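Long-range contact in putative esterase PA1618 (Pseudomonas aeruginosa, PDB 4QD8), which is a hotdog-fold hydrolase that binds phenacyl-coenzyme A and probably cleaves acyl-CoA thioesters, as other members of the PaaI thioesterase family do: residues S78-V83 and M135-L140. Sequence-based numbering, arbitrary orientation.
Sequences SQYYCV and MAVVPL
Y81 lays its ring over V138, its partner in an antiparallel hydrogen-bonded pair, on one face of the ladder joining the start of strand 80-91 to the end of strand 127-139. Its chi1 (68°) puts CG between the backbone N and the carbonyl carbon, and the end of the ring comes nearer the other strand. V138 CB lies 4.0 Å from the ring centroid, over the face, in a CH-pi contact, while CG1 reaches the phenol end, 3.6 Å from Y81 OH. L140 fills the hollow beside the other end of the ring, CD2 lying 3.6 Å from Y81 CD1; its CD1 settles against the S78 carbonyl. Farther along, V83 CG2 rests in the notch formed by V138 CG2 and the small A136 CB, touching both, and L53 of the second subunit packs on V83.

C82 and V137 point to the reverse face, where V75 touches both. M135, bent at chi2 and chi3, curls its flexible chain back so that CE meets the CB of compact C82 at 3.8 Å and V83 C; it also packs against S68 and S71 of helix 56-72, around which the hotdog sheet wraps. Y80 diverges from P139, yet its CE1 lies 4.0 Å from P139 CG, and V137 CG1 meets its CB: beta-branched V137 and V138 suit an extended strand and offer methyls to the tyrosines.

Five backbone bonds close the ladder, among them Y81 N to V138 O and its reciprocal, both 2.8 Å, and L140 N to Q79 O. P139 sits in a non-hydrogen-bonded pair, where lacking an N-H costs no bond to this strand; its CA-H faces Q79 O. Main-chain polarity pairs the strands, while apolar branches and aromatic carbon pack along both faces with no side-chain hydrogen bond between the segments.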
loop_
_atom_site.group_PDB
_atom_site.type_symbol
_atom_site.label_atom_id
_atom_site.label_comp_id
_atom_site.label_asym_id
_atom_site.label_seq_id
_atom_site.Cartn_x
_atom_site.Cartn_y
_atom_site.Cartn_z
ATOM N N SER A 78 3.547 -20.343 22.124
ATOM C CA SER A 78 3.320 -21.776 22.299
ATOM C C SER A 78 2.161 -22.249 21.432
ATOM O O SER A 78 1.962 -23.447 21.248
ATOM C CB SER A 78 3.038 -22.115 23.767
ATOM O OG SER A 78 1.890 -21.432 24.240
ATOM N N GLN A 79 1.400 -21.300 20.892
ATOM C CA GLN A 79 0.256 -21.644 20.063
ATOM C C GLN A 79 0.273 -20.989 18.692
ATOM O O GLN A 79 -0.428 -21.440 17.789
ATOM C CB GLN A 79 -1.043 -21.256 20.758
ATOM C CG GLN A 79 -1.458 -22.176 21.880
ATOM C CD GLN A 79 -2.854 -21.873 22.368
ATOM O OE1 GLN A 79 -3.036 -21.345 23.462
ATOM N NE2 GLN A 79 -3.853 -22.199 21.551
ATOM N N TYR A 80 1.043 -19.914 18.552
ATOM C CA TYR A 80 0.990 -19.105 17.335
ATOM C C TYR A 80 2.358 -18.692 16.838
ATOM O O TYR A 80 3.304 -18.559 17.608
ATOM C CB TYR A 80 0.181 -17.823 17.576
ATOM C CG TYR A 80 -1.238 -18.056 18.009
ATOM C CD1 TYR A 80 -2.184 -18.534 17.116
ATOM C CD2 TYR A 80 -1.638 -17.785 19.311
ATOM C CE1 TYR A 80 -3.485 -18.747 17.504
ATOM C CE2 TYR A 80 -2.938 -18.001 19.712
ATOM C CZ TYR A 80 -3.856 -18.476 18.802
ATOM O OH TYR A 80 -5.153 -18.688 19.193
ATOM N N TYR A 81 2.451 -18.450 15.539
ATOM C CA TYR A 81 3.599 -17.739 15.018
ATOM C C TYR A 81 3.075 -16.680 14.068
ATOM O O TYR A 81 1.904 -16.698 13.697
ATOM C CB TYR A 81 4.593 -18.674 14.339
ATOM C CG TYR A 81 4.088 -19.297 13.069
ATOM C CD1 TYR A 81 3.176 -20.336 13.102
ATOM C CD2 TYR A 81 4.546 -18.861 11.837
ATOM C CE1 TYR A 81 2.717 -20.915 11.947
ATOM C CE2 TYR A 81 4.096 -19.434 10.677
ATOM C CZ TYR A 81 3.180 -20.460 10.736
ATOM O OH TYR A 81 2.724 -21.040 9.580
ATOM N N CYS A 82 3.936 -15.742 13.707
ATOM C CA CYS A 82 3.501 -14.597 12.920
ATOM C C CYS A 82 4.296 -14.510 11.638
ATOM O O CYS A 82 5.508 -14.713 11.644
ATOM C CB CYS A 82 3.684 -13.318 13.719
ATOM S SG CYS A 82 2.689 -13.316 15.227
ATOM N N VAL A 83 3.611 -14.213 10.541
ATOM C CA VAL A 83 4.296 -13.994 9.267
ATOM C C VAL A 83 3.806 -12.700 8.623
ATOM O O VAL A 83 2.672 -12.279 8.837
ATOM C CB VAL A 83 4.091 -15.169 8.302
ATOM C CG1 VAL A 83 4.675 -16.451 8.896
ATOM C CG2 VAL A 83 2.620 -15.367 7.994
ATOM N N MET A 135 0.831 -8.119 9.871
ATOM C CA MET A 135 1.285 -9.477 10.162
ATOM C C MET A 135 0.074 -10.379 10.289
ATOM O O MET A 135 -0.964 -9.952 10.778
ATOM C CB MET A 135 2.039 -9.500 11.499
ATOM C CG MET A 135 3.297 -8.643 11.529
ATOM S SD MET A 135 4.573 -9.266 10.421
ATOM C CE MET A 135 4.938 -10.862 11.167
ATOM N N ALA A 136 0.203 -11.623 9.838
ATOM C CA ALA A 136 -0.819 -12.638 10.096
ATOM C C ALA A 136 -0.420 -13.424 11.341
ATOM O O ALA A 136 0.745 -13.756 11.534
ATOM C CB ALA A 136 -0.956 -13.565 8.923
ATOM N N VAL A 137 -1.403 -13.721 12.179
ATOM C CA VAL A 137 -1.181 -14.564 13.353
ATOM C C VAL A 137 -1.683 -15.957 12.984
ATOM O O VAL A 137 -2.862 -16.122 12.669
ATOM C CB VAL A 137 -1.937 -14.024 14.573
ATOM C CG1 VAL A 137 -1.607 -14.862 15.813
ATOM C CG2 VAL A 137 -1.573 -12.576 14.809
ATOM N N VAL A 138 -0.781 -16.938 12.997
ATOM C CA VAL A 138 -1.056 -18.274 12.458
ATOM C C VAL A 138 -0.836 -19.345 13.531
ATOM O O VAL A 138 0.203 -19.360 14.187
ATOM C CB VAL A 138 -0.147 -18.573 11.245
ATOM C CG1 VAL A 138 -0.557 -19.872 10.570
ATOM C CG2 VAL A 138 -0.180 -17.415 10.244
ATOM N N PRO A 139 -1.819 -20.242 13.719
ATOM C CA PRO A 139 -1.633 -21.320 14.706
ATOM C C PRO A 139 -0.531 -22.296 14.290
ATOM O O PRO A 139 -0.483 -22.676 13.126
ATOM C CB PRO A 139 -2.995 -22.025 14.713
ATOM C CG PRO A 139 -3.969 -20.979 14.260
ATOM C CD PRO A 139 -3.201 -20.194 13.209
ATOM N N LEU A 140 0.340 -22.685 15.222
ATOM C CA LEU A 140 1.407 -23.653 14.937
ATOM C C LEU A 140 0.834 -25.011 14.525
ATOM O O LEU A 140 -0.223 -25.422 15.010
ATOM C CB LEU A 140 2.321 -23.831 16.154
ATOM C CG LEU A 140 3.124 -22.624 16.635
ATOM C CD1 LEU A 140 3.502 -22.775 18.101
ATOM C CD2 LEU A 140 4.369 -22.434 15.785
#